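Long-range contact in ULam111 (Flavobacterium sp., PDB 5WUT), which probably hydrolyses the beta-glucosidic bonds of laminarin as a laminarinase of glycoside hydrolase family 16: residues K61-Y67 against V217-F222. Residues are numbered along the deposited sequence.
Sequences KKEGTQY and VDDAIF
Tyr67 turns the edge of its ring toward the face of Phe222, both with chi1 m, in an offset edge-to-face pair, centroids 5.5 Å apart and planes at 62°, with Tyr67 CE2 3.6 Å from Phe222 CE2. The same tyrosine reaches past the phenylalanine to Asp219: its OH donates a very short hydrogen bond of 2.5 Å to Asp219 OD1, which lies near the plane of the ring, while Val217 CG1 packs 4.4 Å from Tyr67 CE2. These side chains belong to two unlike backbones. Residues 61-67 are the tip of the hairpin of strands 55-63 and 66-80, whose type II' turn, Glu63 to Gln66, is closed by Glu63 N to Gln66 O (2.8 Å) and Gln66 N to Glu63 O (2.9 Å); Gly64 takes its positive phi (66/-127). Residues 217-222 form a loop that coils through helical angles at 219-221, started by an Asx turn from Asp218 OD1 to Ala220 N (3.1 Å). CA atoms come nearest at Lys61 and Phe222, 5.5 Å apart. Lys62 lays CB 4.0 Å from Phe222 CD2; extended through chi3, it brings CE to 3.6 Å from Asp219 OD2, and with chi4 near -86° NZ donates a hydrogen bond to Gly64 O (2.6 Å). The contact joins this hairpin tip at the surface of the family 16 jelly roll to the loop between helix 210-213 and strand 224-234, with Ile208 of strand 200-208 touching Tyr67, Val217 and Phe222.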
loop_
_atom_site.group_PDB
_atom_site.type_symbol
_atom_site.label_atom_id
_atom_site.label_comp_id
_atom_site.label_asym_id
_atom_site.label_seq_id
_atom_site.Cartn_x
_atom_site.Cartn_y
_atom_site.Cartn_z
ATOM N N LYS A 61 -19.381 14.011 18.972
ATOM C CA LYS A 61 -20.546 13.775 19.821
ATOM C C LYS A 61 -21.794 14.405 19.235
ATOM O O LYS A 61 -21.729 15.400 18.522
ATOM C CB LYS A 61 -20.327 14.345 21.226
ATOM C CG LYS A 61 -19.085 13.854 21.956
ATOM C CD LYS A 61 -18.998 14.517 23.337
ATOM C CE LYS A 61 -17.555 14.778 23.780
ATOM N NZ LYS A 61 -17.479 15.710 24.959
ATOM N N LYS A 62 -22.941 13.828 19.581
ATOM C CA LYS A 62 -24.214 14.455 19.296
ATOM C C LYS A 62 -24.987 14.623 20.606
ATOM O O LYS A 62 -25.175 13.667 21.349
ATOM C CB LYS A 62 -25.010 13.628 18.293
ATOM C CG LYS A 62 -26.333 14.275 17.893
ATOM C CD LYS A 62 -27.222 13.279 17.157
ATOM C CE LYS A 62 -28.563 13.893 16.786
ATOM N NZ LYS A 62 -29.532 13.769 17.914
ATOM N N GLU A 63 -25.390 15.857 20.884
ATOM C CA GLU A 63 -26.125 16.196 22.099
ATOM C C GLU A 63 -27.335 17.026 21.677
ATOM O O GLU A 63 -27.213 18.173 21.239
ATOM C CB GLU A 63 -25.204 16.938 23.077
ATOM C CG GLU A 63 -24.143 16.006 23.698
ATOM C CD GLU A 63 -22.788 16.674 23.983
ATOM O OE1 GLU A 63 -22.316 17.496 23.163
ATOM O OE2 GLU A 63 -22.186 16.363 25.032
ATOM N N GLY A 64 -28.520 16.432 21.768
ATOM C CA GLY A 64 -29.683 17.067 21.185
ATOM C C GLY A 64 -29.513 17.092 19.683
ATOM O O GLY A 64 -29.223 16.058 19.069
ATOM N N THR A 65 -29.652 18.265 19.080
ATOM C CA THR A 65 -29.324 18.405 17.668
ATOM C C THR A 65 -27.989 19.109 17.451
ATOM O O THR A 65 -27.670 19.506 16.336
ATOM C CB THR A 65 -30.395 19.173 16.891
ATOM O OG1 THR A 65 -30.633 20.443 17.512
ATOM C CG2 THR A 65 -31.687 18.365 16.818
ATOM N N GLN A 66 -27.224 19.280 18.525
ATOM C CA GLN A 66 -25.893 19.870 18.419
ATOM C C GLN A 66 -24.812 18.797 18.249
ATOM O O GLN A 66 -24.740 17.829 19.007
ATOM C CB GLN A 66 -25.587 20.748 19.645
ATOM C CG GLN A 66 -24.101 21.178 19.725
ATOM C CD GLN A 66 -23.876 22.439 20.550
ATOM O OE1 GLN A 66 -23.105 22.444 21.513
ATOM N NE2 GLN A 66 -24.495 23.523 20.137
ATOM N N TYR A 67 -24.002 18.962 17.208
ATOM C CA TYR A 67 -22.845 18.114 16.973
ATOM C C TYR A 67 -21.583 18.859 17.363
ATOM O O TYR A 67 -21.464 20.038 17.054
ATOM C CB TYR A 67 -22.768 17.715 15.504
ATOM C CG TYR A 67 -23.933 16.894 15.012
ATOM C CD1 TYR A 67 -25.073 17.508 14.510
ATOM C CD2 TYR A 67 -23.887 15.501 15.037
ATOM C CE1 TYR A 67 -26.138 16.765 14.056
ATOM C CE2 TYR A 67 -24.958 14.735 14.571
ATOM C CZ TYR A 67 -26.080 15.383 14.084
ATOM O OH TYR A 67 -27.141 14.644 13.611
ATOM N N VAL A 217 -25.964 11.611 7.680
ATOM C CA VAL A 217 -25.281 11.240 8.911
ATOM C C VAL A 217 -26.112 10.215 9.666
ATOM O O VAL A 217 -27.293 10.445 9.959
ATOM C CB VAL A 217 -25.017 12.456 9.828
ATOM C CG1 VAL A 217 -24.377 12.010 11.138
ATOM C CG2 VAL A 217 -24.114 13.460 9.146
ATOM N N ASP A 218 -25.493 9.085 9.976
ATOM C CA ASP A 218 -26.090 8.053 10.816
ATOM C C ASP A 218 -25.890 8.408 12.289
ATOM O O ASP A 218 -24.819 8.190 12.855
ATOM C CB ASP A 218 -25.470 6.695 10.480
ATOM C CG ASP A 218 -25.965 5.567 11.373
ATOM O OD1 ASP A 218 -26.898 5.783 12.179
ATOM O OD2 ASP A 218 -25.431 4.436 11.237
ATOM N N ASP A 219 -26.926 8.950 12.923
ATOM C CA ASP A 219 -26.767 9.461 14.280
ATOM C C ASP A 219 -26.513 8.364 15.317
ATOM O O ASP A 219 -26.105 8.652 16.441
ATOM C CB ASP A 219 -27.997 10.284 14.679
ATOM C CG ASP A 219 -28.061 11.621 13.962
ATOM O OD1 ASP A 219 -26.995 12.195 13.651
ATOM O OD2 ASP A 219 -29.187 12.102 13.690
ATOM N N ALA A 220 -26.731 7.107 14.949
ATOM C CA ALA A 220 -26.475 6.006 15.868
ATOM C C ALA A 220 -24.976 5.796 16.106
ATOM O O ALA A 220 -24.589 5.119 17.061
ATOM C CB ALA A 220 -27.093 4.724 15.345
ATOM N N ILE A 221 -24.134 6.365 15.245
ATOM C CA ILE A 221 -22.695 6.102 15.355
ATOM C C ILE A 221 -22.030 6.830 16.524
ATOM O O ILE A 221 -20.953 6.443 16.963
ATOM C CB ILE A 221 -21.916 6.472 14.044
ATOM C CG1 ILE A 221 -21.768 7.989 13.855
ATOM C CG2 ILE A 221 -22.546 5.808 12.828
ATOM C CD1 ILE A 221 -21.031 8.374 12.552
ATOM N N PHE A 222 -22.657 7.890 17.018
ATOM C CA PHE A 222 -22.016 8.742 18.014
ATOM C C PHE A 222 -22.110 8.144 19.408
ATOM O O PHE A 222 -23.133 7.563 19.765
ATOM C CB PHE A 222 -22.631 10.138 17.981
ATOM C CG PHE A 222 -22.466 10.819 16.668
ATOM C CD1 PHE A 222 -21.213 11.303 16.297
ATOM C CD2 PHE A 222 -23.518 10.930 15.778
ATOM C CE1 PHE A 222 -21.025 11.926 15.069
ATOM C CE2 PHE A 222 -23.343 11.549 14.550
ATOM C CZ PHE A 222 -22.088 12.039 14.191
#